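PDB 2A0J: PTS system, nitrogen regulatory IIA protein from Neisseria meningitidis, which probably acts in the phosphotransferase system as a regulatory IIA phosphocarrier of the fructose/mannitol type, linked to nitrogen regulation. Local coordinates for residues G78-T83 and V97-I102; L8-I13 and S137-V142. All coordinates share one frame; numbering follows the deposited sequence.

Contact 1 (G78-T83 and V97-I102); sequences GAFIRT and VSLIFI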
loop_
_atom_site.group_PDB
_atom_site.type_symbol
_atom_site.label_atom_id
_atom_site.label_comp_id
_atom_site.label_asym_id
_atom_site.label_seq_id
_atom_site.Cartn_x
_atom_site.Cartn_y
_atom_site.Cartn_z
ATOM N N GLY A 78 -7.838 0.397 -0.108
ATOM C CA GLY A 78 -6.433 0.034 -0.116
ATOM C C GLY A 78 -6.105 -1.163 -0.986
ATOM O O GLY A 78 -6.980 -1.745 -1.629
ATOM N N ALA A 79 -4.829 -1.526 -1.011
ATOM C CA ALA A 79 -4.366 -2.665 -1.792
ATOM C C ALA A 79 -3.048 -3.141 -1.210
ATOM O O ALA A 79 -2.391 -2.413 -0.463
ATOM C CB ALA A 79 -4.174 -2.269 -3.250
ATOM N N PHE A 80 -2.665 -4.368 -1.544
ATOM C CA PHE A 80 -1.408 -4.905 -1.055
ATOM C C PHE A 80 -0.665 -5.553 -2.213
ATOM O O PHE A 80 -1.262 -6.292 -2.998
ATOM C CB PHE A 80 -1.650 -5.937 0.048
ATOM C CG PHE A 80 -0.391 -6.409 0.704
ATOM C CD1 PHE A 80 0.272 -5.597 1.622
ATOM C CD2 PHE A 80 0.169 -7.638 0.366
ATOM C CE1 PHE A 80 1.481 -5.999 2.192
ATOM C CE2 PHE A 80 1.379 -8.051 0.931
ATOM C CZ PHE A 80 2.037 -7.225 1.847
ATOM N N ILE A 81 0.633 -5.271 -2.315
ATOM C CA ILE A 81 1.461 -5.828 -3.383
ATOM C C ILE A 81 2.745 -6.495 -2.905
ATOM O O ILE A 81 3.493 -5.928 -2.110
ATOM C CB ILE A 81 1.886 -4.753 -4.395
ATOM C CG1 ILE A 81 0.657 -4.112 -5.036
ATOM C CG2 ILE A 81 2.795 -5.380 -5.449
ATOM C CD1 ILE A 81 0.998 -3.075 -6.103
ATOM N N ARG A 82 2.989 -7.701 -3.415
ATOM C CA ARG A 82 4.193 -8.474 -3.106
ATOM C C ARG A 82 4.931 -8.575 -4.440
ATOM O O ARG A 82 4.440 -9.198 -5.387
ATOM C CB ARG A 82 3.831 -9.877 -2.607
ATOM C CG ARG A 82 4.543 -10.306 -1.328
ATOM C CD ARG A 82 5.483 -11.471 -1.557
ATOM N NE ARG A 82 4.798 -12.615 -2.161
ATOM C CZ ARG A 82 4.140 -13.550 -1.488
ATOM N NH1 ARG A 82 4.066 -13.506 -0.169
ATOM N NH2 ARG A 82 3.556 -14.536 -2.141
ATOM N N THR A 83 6.098 -7.941 -4.514
ATOM C CA THR A 83 6.893 -7.927 -5.734
ATOM C C THR A 83 7.704 -9.210 -5.939
ATOM O O THR A 83 8.134 -9.846 -4.980
ATOM C CB THR A 83 7.844 -6.697 -5.741
ATOM O OG1 THR A 83 8.656 -6.705 -4.556
ATOM C CG2 THR A 83 7.030 -5.390 -5.779
ATOM N N VAL A 97 12.288 -2.453 -1.550
ATOM C CA VAL A 97 11.071 -2.985 -0.926
ATOM C C VAL A 97 10.330 -4.062 -1.721
ATOM O O VAL A 97 10.286 -4.028 -2.957
ATOM C CB VAL A 97 10.068 -1.846 -0.618
ATOM C CG1 VAL A 97 10.790 -0.685 0.048
ATOM C CG2 VAL A 97 9.378 -1.405 -1.892
ATOM N N SER A 98 9.726 -5.006 -1.002
ATOM C CA SER A 98 8.982 -6.092 -1.643
ATOM C C SER A 98 7.548 -6.182 -1.135
ATOM O O SER A 98 6.723 -6.912 -1.689
ATOM C CB SER A 98 9.689 -7.435 -1.415
ATOM O OG SER A 98 10.896 -7.521 -2.160
ATOM N N LEU A 99 7.257 -5.443 -0.073
ATOM C CA LEU A 99 5.919 -5.438 0.503
ATOM C C LEU A 99 5.338 -4.027 0.478
ATOM O O LEU A 99 5.796 -3.142 1.198
ATOM C CB LEU A 99 5.972 -5.989 1.927
ATOM C CG LEU A 99 6.520 -7.420 1.983
ATOM C CD1 LEU A 99 6.344 -8.000 3.378
ATOM C CD2 LEU A 99 5.798 -8.283 0.961
ATOM N N ILE A 100 4.328 -3.824 -0.361
ATOM C CA ILE A 100 3.714 -2.507 -0.500
ATOM C C ILE A 100 2.216 -2.443 -0.166
ATOM O O ILE A 100 1.400 -3.137 -0.775
ATOM C CB ILE A 100 3.908 -1.945 -1.957
ATOM C CG1 ILE A 100 5.382 -2.028 -2.378
ATOM C CG2 ILE A 100 3.447 -0.490 -2.031
ATOM C CD1 ILE A 100 5.823 -3.394 -2.862
ATOM N N PHE A 101 1.861 -1.608 0.809
ATOM C CA PHE A 101 0.460 -1.420 1.176
ATOM C C PHE A 101 0.056 0.014 0.779
ATOM O O PHE A 101 0.612 0.985 1.293
ATOM C CB PHE A 101 0.251 -1.642 2.683
ATOM C CG PHE A 101 -1.201 -1.727 3.086
ATOM C CD1 PHE A 101 -2.023 -0.600 3.036
ATOM C CD2 PHE A 101 -1.761 -2.945 3.461
ATOM C CE1 PHE A 101 -3.384 -0.685 3.348
ATOM C CE2 PHE A 101 -3.124 -3.044 3.775
ATOM C CZ PHE A 101 -3.935 -1.912 3.717
ATOM N N ILE A 102 -0.896 0.140 -0.147
ATOM C CA ILE A 102 -1.347 1.458 -0.603
ATOM C C ILE A 102 -2.685 1.811 0.016
ATOM O O ILE A 102 -3.566 0.966 0.117
ATOM C CB ILE A 102 -1.523 1.526 -2.138
ATOM C CG1 ILE A 102 -0.311 0.920 -2.848
ATOM C CG2 ILE A 102 -1.715 2.972 -2.566
ATOM C CD1 ILE A 102 -0.336 -0.607 -2.929
HETATM O O HOH W 1 10.636 -9.442 -3.866
#
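Phe80 and Phe101 both hold CG anti to their own backbone N (chi1 -173° and -169°), which puts each CG beside its own carbonyl carbon, on the same face of the two neighbouring strands. The side chains cross at about a right angle. Phe101 CD2 meets the edge of the Phe80 ring, at 3.8 Å from Phe80 CD1. One face of the Phe101 ring is covered by the carbonyl oxygen Ala79 O, which sits 3.8 Å above the ring plane, offset toward the rim. The far end of the Phe80 ring reaches Leu99, with Phe80 CZ 4.0 Å from Leu99 CD2. Leu99 also runs side by side with the aliphatic part of Arg82. Arg82 NE, NH1 and NH2 donate hydrogen bonds to Leu15 O, Leu133 O and Val136 O.

Ala79, Ile81, Ile100 and Ile102 occupy the other face. Ile102 CD1 lies 4.2 Å from Ala79 CB and also touches Ile81 CG1. Thr83 CG2 meets Ile100 CD1 at 3.7 Å, the two side chains crossing at about a right angle.

The strands are antiparallel. Ala79 with Ile102 and Ile81 with Ile100 are hydrogen-bonded pairs, each with two bonds. Ile100 N donates to Ile81 O at 2.9 Å. Thr83 N continues the ladder to Ser98 O at 3.1 Å. Beyond it, a water bridges Thr83 O and Ser98 OG, 2.8 Å from Thr83 O.

Helix 22-33 covers the Ile81 and Ile100 face through Leu25 and Leu33. Helices 127-135 and 139-146 cover the Phe80 and Phe101 face. These are the two middle strands of the mixed four-stranded sheet, and helices on both faces make it an alpha/beta sandwich, as in type 2 EIIA domains.

Contact 2 (L8-I13 and S137-V142); sequences LPLSHI and SSAEEV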
loop_
_atom_site.group_PDB
_atom_site.type_symbol
_atom_site.label_atom_id
_atom_site.label_comp_id
_atom_site.label_asym_id
_atom_site.label_seq_id
_atom_site.Cartn_x
_atom_site.Cartn_y
_atom_site.Cartn_z
ATOM N N LEU A 8 -9.637 -4.114 2.369
ATOM C CA LEU A 8 -8.732 -4.979 1.620
ATOM C C LEU A 8 -9.319 -6.323 1.150
ATOM O O LEU A 8 -9.069 -7.361 1.757
ATOM C CB LEU A 8 -7.464 -5.234 2.450
ATOM C CG LEU A 8 -6.238 -5.805 1.729
ATOM C CD1 LEU A 8 -5.717 -4.779 0.735
ATOM C CD2 LEU A 8 -5.152 -6.158 2.732
ATOM N N PRO A 9 -10.125 -6.314 0.073
ATOM C CA PRO A 9 -10.684 -7.577 -0.411
ATOM C C PRO A 9 -9.579 -8.345 -1.138
ATOM O O PRO A 9 -8.530 -7.787 -1.449
ATOM C CB PRO A 9 -11.792 -7.123 -1.353
ATOM C CG PRO A 9 -11.255 -5.865 -1.897
ATOM C CD PRO A 9 -10.718 -5.184 -0.660
ATOM N N LEU A 10 -9.813 -9.622 -1.404
ATOM C CA LEU A 10 -8.823 -10.449 -2.084
ATOM C C LEU A 10 -8.549 -9.935 -3.496
ATOM O O LEU A 10 -7.480 -10.179 -4.056
ATOM C CB LEU A 10 -9.310 -11.899 -2.127
ATOM C CG LEU A 10 -9.542 -12.507 -0.737
ATOM C CD1 LEU A 10 -10.255 -13.846 -0.853
ATOM C CD2 LEU A 10 -8.209 -12.677 -0.041
ATOM N N SER A 11 -9.520 -9.221 -4.061
ATOM C CA SER A 11 -9.392 -8.652 -5.402
ATOM C C SER A 11 -8.402 -7.473 -5.432
ATOM O O SER A 11 -8.019 -7.013 -6.505
ATOM C CB SER A 11 -10.758 -8.167 -5.898
ATOM O OG SER A 11 -11.190 -7.047 -5.143
ATOM N N HIS A 12 -8.008 -6.984 -4.256
ATOM C CA HIS A 12 -7.066 -5.863 -4.154
ATOM C C HIS A 12 -5.675 -6.303 -3.683
ATOM O O HIS A 12 -4.876 -5.481 -3.235
ATOM C CB HIS A 12 -7.601 -4.797 -3.190
ATOM C CG HIS A 12 -8.775 -4.027 -3.719
ATOM N ND1 HIS A 12 -9.454 -3.095 -2.965
ATOM C CD2 HIS A 12 -9.392 -4.057 -4.923
ATOM C CE1 HIS A 12 -10.440 -2.587 -3.682
ATOM N NE2 HIS A 12 -10.424 -3.155 -4.874
ATOM N N ILE A 13 -5.399 -7.601 -3.799
ATOM C CA ILE A 13 -4.125 -8.178 -3.391
ATOM C C ILE A 13 -3.410 -8.841 -4.565
ATOM O O ILE A 13 -4.011 -9.624 -5.293
ATOM C CB ILE A 13 -4.342 -9.221 -2.289
ATOM C CG1 ILE A 13 -4.976 -8.543 -1.070
ATOM C CG2 ILE A 13 -3.023 -9.908 -1.946
ATOM C CD1 ILE A 13 -5.394 -9.500 0.015
ATOM N N SER A 137 1.488 -18.507 0.596
ATOM C CA SER A 137 1.102 -18.755 -0.789
ATOM C C SER A 137 -0.194 -18.102 -1.272
ATOM O O SER A 137 -0.286 -17.689 -2.428
ATOM C CB SER A 137 1.016 -20.265 -1.030
ATOM O OG SER A 137 2.203 -20.916 -0.611
ATOM N N SER A 138 -1.189 -18.011 -0.397
ATOM C CA SER A 138 -2.472 -17.428 -0.780
ATOM C C SER A 138 -2.682 -16.008 -0.280
ATOM O O SER A 138 -2.020 -15.557 0.663
ATOM C CB SER A 138 -3.626 -18.302 -0.272
ATOM O OG SER A 138 -3.765 -18.203 1.136
ATOM N N ALA A 139 -3.622 -15.320 -0.923
ATOM C CA ALA A 139 -3.977 -13.952 -0.572
ATOM C C ALA A 139 -4.768 -13.964 0.731
ATOM O O ALA A 139 -4.719 -13.007 1.502
ATOM C CB ALA A 139 -4.805 -13.322 -1.689
ATOM N N GLU A 140 -5.499 -15.052 0.969
ATOM C CA GLU A 140 -6.284 -15.191 2.194
ATOM C C GLU A 140 -5.346 -15.157 3.403
ATOM O O GLU A 140 -5.664 -14.551 4.425
ATOM C CB GLU A 140 -7.102 -16.497 2.191
ATOM C CG GLU A 140 -6.731 -17.521 1.111
ATOM C CD GLU A 140 -7.332 -17.219 -0.261
ATOM O OE1 GLU A 140 -6.548 -17.019 -1.211
ATOM O OE2 GLU A 140 -8.585 -17.192 -0.388
ATOM N N GLU A 141 -4.190 -15.808 3.286
ATOM C CA GLU A 141 -3.204 -15.804 4.363
ATOM C C GLU A 141 -2.722 -14.364 4.572
ATOM O O GLU A 141 -2.535 -13.917 5.709
ATOM C CB GLU A 141 -2.013 -16.702 4.011
ATOM C CG GLU A 141 -2.336 -18.188 3.985
ATOM C CD GLU A 141 -1.274 -19.010 3.278
ATOM O OE1 GLU A 141 -1.097 -18.825 2.055
ATOM O OE2 GLU A 141 -0.615 -19.842 3.940
ATOM N N VAL A 142 -2.516 -13.639 3.472
ATOM C CA VAL A 142 -2.084 -12.249 3.570
ATOM C C VAL A 142 -3.090 -11.431 4.381
ATOM O O VAL A 142 -2.706 -10.666 5.267
ATOM C CB VAL A 142 -1.926 -11.611 2.179
ATOM C CG1 VAL A 142 -1.687 -10.118 2.307
ATOM C CG2 VAL A 142 -0.768 -12.269 1.448
#
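Glu141 OE1 is gripped twice by Ser138, at the start of the helix whose Ala139 packs on Leu10 and Ile13. Ser138 N donates to it at 2.6 Å, nearly straight (171°), and meets the oxygen nearly along its C-O bond. Ser138 OG donates to the same Glu141 OE1 at 2.9 Å, on the anti side and 33° out of the carboxylate plane. In return Glu141 N donates to Ser138 OG at 3.2 Å. The two donors fix the carboxylate beside the first turn, and the helix end would probably favour its negative charge.

This is a capping box. Ser138 is the N-cap of helix 139-146, and the exchange of bonds with Glu141 closes its first turn. The contact with segment 8-13 is mostly apolar, made by Ala139, Glu140 and Val142, with no hydrogen bond across.

Ala139 CB sits between two side chains, 3.8 Å from Leu10 CD2 and 3.9 Å from Ile13 CG2. Leu10 CD2 also rests against the backbone at Glu140 N. Its other branch, CD1, approaches Glu140 OE2 at 3.8 Å. The Leu10 and Glu140 side chains cross at about a right angle, with the Glu140 chain bent at chi2 (-81°). Deeper in, Ile13 CD1 comes 3.9 Å from Ala139 O and reaches Val142 CG1 at 4.4 Å, a loose contact.

One turn further along the helix, Arg143 touches both Leu10 and Ile13 and donates through NE to Leu8 O. Val142 packs inward on Phe80 of the sheet.

From the N terminus, the chain leaves helix 3-7 and runs through 8-13 into strand 13-17, an outer strand of the sheet. Contact 2 joins this early segment to the start of the last helix, 139-146, and so closes a loop of nearly the whole chain. Contact 1 falls within that loop: it closes the much shorter 84-96 connection between strands 77-83 and 97-106. The two are nested, not crossed, and their centres are about 11 Å apart. They touch directly, with a probable hydrogen bond from Phe80 N to His12 O at 3.0 Å. Contact 1 joins the two middle strands, and the His12 bond ties segment 8-13, and with it contact 2, to strand 77-83.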